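Local coordinates for protein gamma-hexachlorocyclohexane dehydrochlorinase (PDB 3A76) that detoxifies the pollutant lindane, eliminating two molecules of hydrogen chloride from gamma-hexachlorocyclohexane in successive 1,2-anti dehydrochlorinations, at residues S38-L41 with I42-K46; L79-N82 with V83-M87; F102-A105 with D106-N109. One frame throughout, in Å; residues are numbered along the deposited sequence.

Interaction 1 (S38-L41 with I42-K46); sequences SDKL and IAVDK
S38, D39, K40 and L41 offer their carbonyls in turn to the amides of I42, A43, V44 and D45, four consecutive i to i+4 bonds of an alpha-helix near its C-terminal end. The first is the straightest: I42 N donates to S38 O at 3.0 Å with a nearly linear N-H (169°). The last in the series, from D45 N to L41 O, measures 2.9 Å.

The side chains follow this one-turn spacing. K40 and V44 run alongside each other, the CE methylene of K40 4.1 Å from CG2 of V44, the branch held anti to the carbonyl carbon (chi1 162°) and therefore facing back along the helix. I42 places CD1 4.2 Å from S38 CB. In D45, CG is turned toward the backbone N (chi1 -65°), which folds the carboxylate back over the preceding turn until OD2 is 3.0 Å from L41 O. These are two acceptors and do not bond each other; OD1 is hydrogen-bonded to H93 ND1, and OD2 also has a hydrogen-bond partner beyond the two segments. D45 and H93 are the inferred active-site pair.

D39 forms salt bridges with R51 and with R99 of the second subunit. Around this turn, helix 49-53 packs on A43 and V44, and strand 88-102 brings H93 against L41 and V44.

Interaction 2 (L79-N82 with V83-M87); sequences LANN and VLWPM
A80 and W85 meet because CG of W85 swings beside its own backbone N (chi1 -60°), laying the indole back along the helix under the methyl of A80. CB of A80 sits over one face of the six-membered ring, 3.4 Å from its centroid and only 6° off the normal, a well-centred CH-pi contact. L79 takes a different rotamer, its CG anti to the backbone N (chi1 174°), carrying the side chain across V83 and L84, with CD1 3.8 Å from V83 CB.

The five-residue spacing of A80 and W85 comes from a local pi-type turn. L84 N bonds L79 O at 3.0 Å and W85 N bonds A80 O at 2.8 Å, both i to i+5, while V83 N reaches the same L79 O from the opposite face of its plane. P86 has no N-H to give, and the helix kinks there; its ring packs on the preceding turn, CG 3.1 Å from N81 O.

N81 stands at the indole edge, OD1 3.6 Å from W85 CZ3 and near the ring plane, its amide perpendicular to the ring; ND2 is held by E49 OE2 and by L77 O. The chemistry thus divides the indole's surroundings: a methyl packs on one face and an amide oxygen lies at the edge, both from the same helix, while NE1 donates to V44 O of helix 22-45, which carries the inferred active-site D45.

Interaction 3 (F102-A105 with D106-N109); sequences FVSA and DKVN
S104 and K107 close a beta hairpin with a type I turn, and one step further the register slips: V103 N and S104 N both face K107 O, a classic beta bulge. S104 N makes the stronger of the two bonds, 3.1 Å and in the carbonyl plane on a lone pair; the bond from V103 N is bent and weak. K107 N returns to S104 O at 3.0 Å, approaching from above that carbonyl's plane.

Beyond the bulge, F102 and V108 form a non-hydrogen-bonded antiparallel pair with their side chains side by side. CG1 of V108 lies over one face of the phenyl ring, 3.5 Å from its centroid and 17° off the normal. The pair faces helix 22-45, where F102 meets R26 and S29 and V108 meets I33. Replacing F102 by an alanine would probably leave the CG1 methyl of V108 without its aromatic cover and open a gap beneath this helix.

At the turn, OD1 of D106 is bound in a salt bridge by R139 of strand 125-140. At the bulge, V103 holds CG2 beside its own backbone N (chi1 165°), which sets that methyl 3.5 Å from ND2 of N109.

Burial separates the three local contacts. Interaction 1 lies in the core, its centre about 6 Å from that of the chain; interaction 2 is partly buried, and interaction 3 is at the surface, about 20 Å out. Interactions 1 and 2 belong to different helices yet touch, joined by the indole N-H and by V44 packed on L84. Interaction 3 lies on the opposite side of the chain's centre from interaction 2, but its hairpin abuts helix 22-45, which also carries interaction 1. Chemistry follows place: interaction 1 pairs helical backbone bonds with carboxylates that meet H93, R51 and a second subunit, interaction 2 is chiefly apolar with amides at its rim, and interaction 3 joins backbone bonds to one CH-pi contact.

Interaction 1 (S38-L41 with I42-K46)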
loop_
_atom_site.group_PDB
_atom_site.type_symbol
_atom_site.label_atom_id
_atom_site.label_comp_id
_atom_site.label_asym_id
_atom_site.label_seq_id
_atom_site.Cartn_x
_atom_site.Cartn_y
_atom_site.Cartn_z
ATOM N N SER B 38 -8.367 -6.216 1.878
ATOM C CA SER B 38 -8.655 -5.336 0.732
ATOM C C SER B 38 -10.169 -5.143 0.494
ATOM O O SER B 38 -10.647 -4.006 0.468
ATOM C CB SER B 38 -7.964 -5.865 -0.521
ATOM O OG SER B 38 -6.574 -5.914 -0.294
ATOM N N ASP B 39 -10.918 -6.255 0.374
ATOM C CA ASP B 39 -12.397 -6.219 0.193
ATOM C C ASP B 39 -13.108 -5.243 1.102
ATOM O O ASP B 39 -14.035 -4.561 0.676
ATOM C CB ASP B 39 -13.024 -7.586 0.426
ATOM C CG ASP B 39 -12.782 -8.543 -0.706
ATOM O OD1 ASP B 39 -12.498 -8.074 -1.822
ATOM O OD2 ASP B 39 -12.874 -9.768 -0.477
ATOM N N LYS B 40 -12.697 -5.178 2.364
ATOM C CA LYS B 40 -13.388 -4.292 3.273
ATOM C C LYS B 40 -13.272 -2.883 2.752
ATOM O O LYS B 40 -14.261 -2.166 2.679
ATOM C CB LYS B 40 -12.851 -4.362 4.711
ATOM C CG LYS B 40 -13.958 -4.063 5.718
ATOM C CD LYS B 40 -13.541 -3.235 6.891
ATOM C CE LYS B 40 -13.758 -1.755 6.606
ATOM N NZ LYS B 40 -13.228 -0.932 7.722
ATOM N N LEU B 41 -12.048 -2.496 2.396
ATOM C CA LEU B 41 -11.755 -1.150 1.919
ATOM C C LEU B 41 -12.474 -0.840 0.593
ATOM O O LEU B 41 -13.135 0.187 0.462
ATOM C CB LEU B 41 -10.241 -0.989 1.785
ATOM C CG LEU B 41 -9.407 -0.528 2.992
ATOM C CD1 LEU B 41 -10.115 -0.553 4.376
ATOM C CD2 LEU B 41 -8.065 -1.229 3.004
ATOM N N ILE B 42 -12.360 -1.749 -0.364
ATOM C CA ILE B 42 -13.008 -1.604 -1.676
ATOM C C ILE B 42 -14.523 -1.444 -1.524
ATOM O O ILE B 42 -15.136 -0.569 -2.160
ATOM C CB ILE B 42 -12.677 -2.814 -2.591
ATOM C CG1 ILE B 42 -11.178 -2.813 -2.935
ATOM C CG2 ILE B 42 -13.541 -2.790 -3.884
ATOM C CD1 ILE B 42 -10.605 -4.180 -3.311
ATOM N N ALA B 43 -15.117 -2.268 -0.655
ATOM C CA ALA B 43 -16.564 -2.285 -0.498
ATOM C C ALA B 43 -17.047 -0.975 0.086
ATOM O O ALA B 43 -18.111 -0.480 -0.284
ATOM C CB ALA B 43 -17.006 -3.460 0.363
ATOM N N VAL B 44 -16.257 -0.406 0.983
ATOM C CA VAL B 44 -16.598 0.880 1.572
ATOM C C VAL B 44 -16.449 2.013 0.537
ATOM O O VAL B 44 -17.303 2.896 0.438
ATOM C CB VAL B 44 -15.731 1.178 2.820
ATOM C CG1 VAL B 44 -15.782 2.660 3.158
ATOM C CG2 VAL B 44 -16.173 0.325 4.013
ATOM N N ASP B 45 -15.353 1.968 -0.218
ATOM C CA ASP B 45 -14.953 3.046 -1.117
ATOM C C ASP B 45 -15.782 3.006 -2.392
ATOM O O ASP B 45 -16.171 4.051 -2.904
ATOM C CB ASP B 45 -13.478 2.909 -1.498
ATOM C CG ASP B 45 -12.534 3.075 -0.315
ATOM O OD1 ASP B 45 -12.898 3.749 0.668
ATOM O OD2 ASP B 45 -11.410 2.542 -0.396
ATOM N N LYS B 46 -15.993 1.800 -2.914
ATOM C CA LYS B 46 -16.779 1.597 -4.127
ATOM C C LYS B 46 -18.280 1.401 -3.844
ATOM O O LYS B 46 -19.067 1.288 -4.770
ATOM C CB LYS B 46 -16.215 0.430 -4.953
ATOM C CG LYS B 46 -15.000 0.782 -5.825
ATOM C CD LYS B 46 -13.846 1.378 -5.012
ATOM C CE LYS B 46 -12.555 1.284 -5.790
ATOM N NZ LYS B 46 -11.504 2.042 -5.106
#

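Interaction 2 (L79-N82 with V83-M87)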
loop_
_atom_site.group_PDB
_atom_site.type_symbol
_atom_site.label_atom_id
_atom_site.label_comp_id
_atom_site.label_asym_id
_atom_site.label_seq_id
_atom_site.Cartn_x
_atom_site.Cartn_y
_atom_site.Cartn_z
ATOM N N LEU B 79 -23.854 0.375 9.467
ATOM C CA LEU B 79 -22.798 1.400 9.537
ATOM C C LEU B 79 -22.529 2.097 8.177
ATOM O O LEU B 79 -22.557 3.320 8.085
ATOM C CB LEU B 79 -21.513 0.776 10.122
ATOM C CG LEU B 79 -20.176 1.529 10.214
ATOM C CD1 LEU B 79 -20.330 2.832 10.933
ATOM C CD2 LEU B 79 -19.144 0.670 10.937
ATOM N N ALA B 80 -22.284 1.307 7.135
ATOM C CA ALA B 80 -22.086 1.833 5.790
ATOM C C ALA B 80 -23.208 2.774 5.364
ATOM O O ALA B 80 -22.973 3.960 5.171
ATOM C CB ALA B 80 -21.932 0.702 4.804
ATOM N N ASN B 81 -24.432 2.249 5.263
ATOM C CA ASN B 81 -25.593 3.008 4.775
ATOM C C ASN B 81 -25.987 4.216 5.600
ATOM O O ASN B 81 -26.456 5.202 5.044
ATOM C CB ASN B 81 -26.811 2.097 4.622
ATOM C CG ASN B 81 -26.728 1.212 3.406
ATOM O OD1 ASN B 81 -26.834 1.680 2.273
ATOM N ND2 ASN B 81 -26.545 -0.080 3.630
ATOM N N ASN B 82 -25.814 4.151 6.918
ATOM C CA ASN B 82 -26.357 5.203 7.791
ATOM C C ASN B 82 -25.316 6.168 8.338
ATOM O O ASN B 82 -25.664 7.250 8.838
ATOM C CB ASN B 82 -27.195 4.603 8.934
ATOM C CG ASN B 82 -28.389 3.779 8.427
ATOM O OD1 ASN B 82 -29.127 4.205 7.529
ATOM N ND2 ASN B 82 -28.576 2.595 9.006
ATOM N N VAL B 83 -24.045 5.772 8.254
ATOM C CA VAL B 83 -22.939 6.591 8.770
ATOM C C VAL B 83 -21.867 6.856 7.701
ATOM O O VAL B 83 -21.647 8.004 7.331
ATOM C CB VAL B 83 -22.286 5.980 10.058
ATOM C CG1 VAL B 83 -21.299 6.962 10.694
ATOM C CG2 VAL B 83 -23.346 5.587 11.071
ATOM N N LEU B 84 -21.207 5.808 7.210
ATOM C CA LEU B 84 -20.029 6.008 6.347
ATOM C C LEU B 84 -20.374 6.663 5.017
ATOM O O LEU B 84 -19.832 7.725 4.694
ATOM C CB LEU B 84 -19.227 4.714 6.139
ATOM C CG LEU B 84 -18.587 4.092 7.398
ATOM C CD1 LEU B 84 -17.734 2.885 7.023
ATOM C CD2 LEU B 84 -17.791 5.106 8.219
ATOM N N TRP B 85 -21.298 6.057 4.270
ATOM C CA TRP B 85 -21.670 6.602 2.977
ATOM C C TRP B 85 -22.272 7.999 3.068
ATOM O O TRP B 85 -21.807 8.890 2.373
ATOM C CB TRP B 85 -22.434 5.578 2.119
ATOM C CG TRP B 85 -21.588 4.340 1.873
ATOM C CD1 TRP B 85 -20.225 4.297 1.789
ATOM C CD2 TRP B 85 -22.036 2.988 1.698
ATOM N NE1 TRP B 85 -19.798 3.009 1.564
ATOM C CE2 TRP B 85 -20.887 2.185 1.505
ATOM C CE3 TRP B 85 -23.296 2.374 1.679
ATOM C CZ2 TRP B 85 -20.958 0.802 1.301
ATOM C CZ3 TRP B 85 -23.365 0.986 1.464
ATOM C CH2 TRP B 85 -22.201 0.225 1.282
ATOM N N PRO B 86 -23.254 8.233 3.962
ATOM C CA PRO B 86 -23.734 9.621 4.114
ATOM C C PRO B 86 -22.690 10.643 4.569
ATOM O O PRO B 86 -22.848 11.820 4.286
ATOM C CB PRO B 86 -24.848 9.511 5.168
ATOM C CG PRO B 86 -25.238 8.074 5.174
ATOM C CD PRO B 86 -23.999 7.299 4.826
ATOM N N MET B 87 -21.641 10.202 5.258
ATOM C CA MET B 87 -20.588 11.095 5.786
ATOM C C MET B 87 -19.711 11.748 4.702
ATOM O O MET B 87 -19.256 12.887 4.856
ATOM C CB MET B 87 -19.704 10.311 6.770
ATOM C CG MET B 87 -18.700 11.147 7.547
ATOM S SD MET B 87 -17.764 10.185 8.768
ATOM C CE MET B 87 -18.915 10.204 10.149
#

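Interaction 3 (F102-A105 with D106-N109)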
loop_
_atom_site.group_PDB
_atom_site.type_symbol
_atom_site.label_atom_id
_atom_site.label_comp_id
_atom_site.label_asym_id
_atom_site.label_seq_id
_atom_site.Cartn_x
_atom_site.Cartn_y
_atom_site.Cartn_z
ATOM N N PHE B 102 -0.453 -16.017 13.268
ATOM C CA PHE B 102 -1.298 -17.200 13.376
ATOM C C PHE B 102 -1.326 -17.719 14.820
ATOM O O PHE B 102 -0.334 -18.273 15.315
ATOM C CB PHE B 102 -0.824 -18.287 12.412
ATOM C CG PHE B 102 -1.395 -18.161 11.020
ATOM C CD1 PHE B 102 -0.848 -17.252 10.102
ATOM C CD2 PHE B 102 -2.478 -18.947 10.625
ATOM C CE1 PHE B 102 -1.375 -17.129 8.810
ATOM C CE2 PHE B 102 -3.009 -18.838 9.336
ATOM C CZ PHE B 102 -2.459 -17.924 8.426
ATOM N N VAL B 103 -2.453 -17.503 15.499
ATOM C CA VAL B 103 -2.665 -18.035 16.845
ATOM C C VAL B 103 -2.818 -19.552 16.726
ATOM O O VAL B 103 -2.117 -20.317 17.393
ATOM C CB VAL B 103 -3.887 -17.383 17.537
ATOM C CG1 VAL B 103 -4.317 -18.181 18.767
ATOM C CG2 VAL B 103 -3.559 -15.955 17.929
ATOM N N SER B 104 -3.720 -19.969 15.847
ATOM C CA SER B 104 -3.870 -21.366 15.490
ATOM C C SER B 104 -4.176 -21.443 13.995
ATOM O O SER B 104 -4.332 -20.406 13.338
ATOM C CB SER B 104 -4.987 -22.000 16.319
ATOM O OG SER B 104 -6.243 -21.385 16.076
ATOM N N ALA B 105 -4.269 -22.661 13.459
ATOM C CA ALA B 105 -4.535 -22.857 12.030
ATOM C C ALA B 105 -5.790 -22.126 11.516
ATOM O O ALA B 105 -5.908 -21.855 10.317
ATOM C CB ALA B 105 -4.610 -24.345 11.701
ATOM N N ASP B 106 -6.717 -21.813 12.421
ATOM C CA ASP B 106 -7.997 -21.219 12.045
ATOM C C ASP B 106 -8.224 -19.893 12.755
ATOM O O ASP B 106 -9.312 -19.326 12.686
ATOM C CB ASP B 106 -9.167 -22.178 12.349
ATOM C CG ASP B 106 -9.087 -23.490 11.575
ATOM O OD1 ASP B 106 -8.170 -23.657 10.744
ATOM O OD2 ASP B 106 -9.950 -24.371 11.800
ATOM N N LYS B 107 -7.204 -19.403 13.449
ATOM C CA LYS B 107 -7.321 -18.127 14.144
ATOM C C LYS B 107 -6.095 -17.251 13.926
ATOM O O LYS B 107 -4.970 -17.696 14.152
ATOM C CB LYS B 107 -7.575 -18.340 15.641
ATOM C CG LYS B 107 -9.000 -18.743 15.967
ATOM C CD LYS B 107 -9.239 -18.859 17.468
ATOM C CE LYS B 107 -10.741 -18.763 17.757
ATOM N NZ LYS B 107 -11.085 -19.260 19.119
ATOM N N VAL B 108 -6.309 -16.014 13.463
ATOM C CA VAL B 108 -5.191 -15.090 13.281
ATOM C C VAL B 108 -5.496 -13.700 13.800
ATOM O O VAL B 108 -6.625 -13.197 13.682
ATOM C CB VAL B 108 -4.653 -15.014 11.794
ATOM C CG1 VAL B 108 -4.698 -16.371 11.107
ATOM C CG2 VAL B 108 -5.407 -13.986 10.983
ATOM N N ASN B 109 -4.484 -13.082 14.392
ATOM C CA ASN B 109 -4.553 -11.671 14.690
ATOM C C ASN B 109 -3.869 -10.917 13.553
ATOM O O ASN B 109 -2.916 -11.411 12.954
ATOM C CB ASN B 109 -3.912 -11.355 16.043
ATOM C CG ASN B 109 -4.537 -12.155 17.193
ATOM O OD1 ASN B 109 -5.724 -12.516 17.164
ATOM N ND2 ASN B 109 -3.731 -12.436 18.212
#